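Local coordinates for protein C-domain type II peptide synthetase (Streptomyces globisporus, PDB 4ZNM) that is probably a free-standing condensation domain of the peptide synthetase type, built on the fold of the CoA-dependent acyltransferase superfamily, at residues T127-R132 against L136-L141. Numbering follows the deposited sequence.
Sequences TGLSVR and LLRAVL. With NA (sodium ion), chain C.
R138 reaches from the start of its strand to the loop 127-132 and spends a single nitrogen, NH1, on two acceptors there. One N-H goes to the side-chain hydroxyl of T127 (NH1 to OG1, 3.0 Å), the other to the carbonyl oxygen of G128 (NH1 to O, 3.2 Å). Both acceptors lie at the edge of the guanidinium, close to its plane, although seen from G128 the donor stands above the carbonyl plane, 41° out of it. A water completes the grip: it accepts from R138 NH2 at 2.7 Å and donates to T127 OG1, so two neighbouring nitrogens engage one hydroxyl, directly and through the water. The bend at chi3 (-77°) turns the guanidinium along the loop, while L129 runs past it in the opposite direction, its CD1 4.0 Å from R138 NE. The other methyl of L129, CD2, rests against the carbonyl oxygen of L136.

The connection is a loop between a helix and a strand: it follows helix 110-125 and leads into strand 137-143, which in this condensation domain lies between strands 101-104 and 148-156 of a mixed sheet. At the sheet end of the loop, L136 points its CB away from segment 127-132 yet brings CD2 back to it, 3.5 Å from S130 O and also against V131, whose CG2 it meets.

Next outward is a sodium ion, held by S130 O at 2.5 Å, by S130 OG in one of two modelled positions of that side chain, by a second water, and by the backbone oxygens of E133 and P135, tying S130 to the residues that lead into the strand. At the far end, T127 OG1 is also hydrogen-bonded to V124 O of the preceding helix, and H47 NE2 bonds to T127 O.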
loop_
_atom_site.group_PDB
_atom_site.type_symbol
_atom_site.label_atom_id
_atom_site.label_comp_id
_atom_site.label_asym_id
_atom_site.label_seq_id
_atom_site.Cartn_x
_atom_site.Cartn_y
_atom_site.Cartn_z
ATOM N N THR A 127 -4.485 -14.208 -8.801
ATOM C CA THR A 127 -3.756 -14.566 -10.005
ATOM C C THR A 127 -2.396 -13.867 -10.030
ATOM O O THR A 127 -2.159 -12.924 -9.279
ATOM C CB THR A 127 -4.537 -14.216 -11.275
ATOM O OG1 THR A 127 -4.633 -12.788 -11.424
ATOM C CG2 THR A 127 -5.917 -14.838 -11.217
ATOM N N GLY A 128 -1.491 -14.360 -10.875
ATOM C CA GLY A 128 -0.126 -13.845 -10.931
ATOM C C GLY A 128 0.099 -12.875 -12.066
ATOM O O GLY A 128 -0.673 -12.819 -13.024
ATOM N N LEU A 129 1.151 -12.077 -11.935
ATOM C CA LEU A 129 1.479 -11.079 -12.950
ATOM C C LEU A 129 2.993 -10.844 -12.883
ATOM O O LEU A 129 3.472 -10.219 -11.960
ATOM C CB LEU A 129 0.685 -9.801 -12.692
ATOM C CG LEU A 129 0.956 -8.599 -13.592
ATOM C CD1 LEU A 129 0.730 -8.970 -15.025
ATOM C CD2 LEU A 129 0.053 -7.424 -13.227
ATOM N N SER A 130 3.718 -11.373 -13.856
ATOM C CA SER A 130 5.177 -11.312 -13.882
ATOM C C SER A 130 5.693 -9.889 -14.002
ATOM O O SER A 130 4.999 -9.012 -14.533
ATOM C CB SER A 130 5.702 -12.129 -15.052
ATOM O OG SER A 130 5.429 -11.457 -16.264
ATOM N N VAL A 131 6.904 -9.658 -13.490
ATOM C CA VAL A 131 7.602 -8.390 -13.738
ATOM C C VAL A 131 8.627 -8.563 -14.879
ATOM O O VAL A 131 9.166 -7.604 -15.430
ATOM C CB VAL A 131 8.293 -7.877 -12.446
ATOM C CG1 VAL A 131 9.514 -8.721 -12.130
ATOM C CG2 VAL A 131 8.611 -6.393 -12.613
ATOM N N ARG A 132 8.908 -9.807 -15.221
ATOM C CA ARG A 132 10.014 -10.113 -16.137
ATOM C C ARG A 132 9.631 -9.883 -17.597
ATOM O O ARG A 132 10.497 -9.790 -18.468
ATOM C CB ARG A 132 10.496 -11.555 -15.930
ATOM C CG ARG A 132 11.227 -11.692 -14.591
ATOM C CD ARG A 132 12.096 -12.964 -14.484
ATOM N NE ARG A 132 11.244 -14.153 -14.553
ATOM C CZ ARG A 132 10.645 -14.712 -13.503
ATOM N NH1 ARG A 132 9.889 -15.792 -13.666
ATOM N NH2 ARG A 132 10.802 -14.205 -12.284
ATOM N N LEU A 136 2.574 -5.406 -17.450
ATOM C CA LEU A 136 2.700 -5.035 -16.060
ATOM C C LEU A 136 1.384 -4.480 -15.502
ATOM O O LEU A 136 1.308 -4.106 -14.327
ATOM C CB LEU A 136 3.805 -4.001 -15.933
ATOM C CG LEU A 136 5.200 -4.524 -16.316
ATOM C CD1 LEU A 136 6.180 -3.377 -16.201
ATOM C CD2 LEU A 136 5.595 -5.674 -15.426
ATOM N N LEU A 137 0.354 -4.404 -16.360
ATOM C CA LEU A 137 -0.971 -3.934 -15.963
ATOM C C LEU A 137 -1.968 -4.785 -16.720
ATOM O O LEU A 137 -1.832 -4.917 -17.919
ATOM C CB LEU A 137 -1.173 -2.455 -16.305
ATOM C CG LEU A 137 -2.581 -1.861 -16.179
ATOM C CD1 LEU A 137 -3.006 -1.689 -14.707
ATOM C CD2 LEU A 137 -2.684 -0.487 -16.900
ATOM N N ARG A 138 -2.927 -5.371 -16.019
ATOM C CA ARG A 138 -4.058 -6.026 -16.666
ATOM C C ARG A 138 -5.366 -5.466 -16.149
ATOM O O ARG A 138 -5.414 -4.890 -15.061
ATOM C CB ARG A 138 -4.064 -7.516 -16.420
ATOM C CG ARG A 138 -2.944 -8.253 -17.089
ATOM C CD ARG A 138 -3.194 -9.768 -17.115
ATOM N NE ARG A 138 -2.929 -10.417 -15.828
ATOM C CZ ARG A 138 -3.853 -10.750 -14.929
ATOM N NH1 ARG A 138 -3.468 -11.367 -13.802
ATOM N NH2 ARG A 138 -5.152 -10.485 -15.153
ATOM N N ALA A 139 -6.429 -5.704 -16.907
ATOM C CA ALA A 139 -7.758 -5.264 -16.517
ATOM C C ALA A 139 -8.787 -6.342 -16.767
ATOM O O ALA A 139 -8.765 -7.043 -17.801
ATOM C CB ALA A 139 -8.138 -4.029 -17.270
ATOM N N VAL A 140 -9.706 -6.441 -15.825
ATOM C CA VAL A 140 -10.826 -7.346 -15.931
ATOM C C VAL A 140 -12.096 -6.502 -15.671
ATOM O O VAL A 140 -12.236 -5.879 -14.628
ATOM C CB VAL A 140 -10.706 -8.504 -14.942
ATOM C CG1 VAL A 140 -11.880 -9.434 -15.067
ATOM C CG2 VAL A 140 -9.397 -9.258 -15.166
ATOM N N LEU A 141 -13.009 -6.502 -16.633
ATOM C CA LEU A 141 -14.277 -5.804 -16.491
ATOM C C LEU A 141 -15.412 -6.799 -16.234
ATOM O O LEU A 141 -15.689 -7.665 -17.071
ATOM C CB LEU A 141 -14.543 -4.982 -17.750
ATOM C CG LEU A 141 -15.847 -4.174 -17.704
ATOM C CD1 LEU A 141 -15.734 -3.006 -16.740
ATOM C CD2 LEU A 141 -16.179 -3.711 -19.091
HETATM NA NA NA C . 4.097 -9.441 -16.816
HETATM O O HOH W 1 -6.762 -12.034 -13.561
HETATM O O HOH W 2 2.686 -11.161 -17.154
#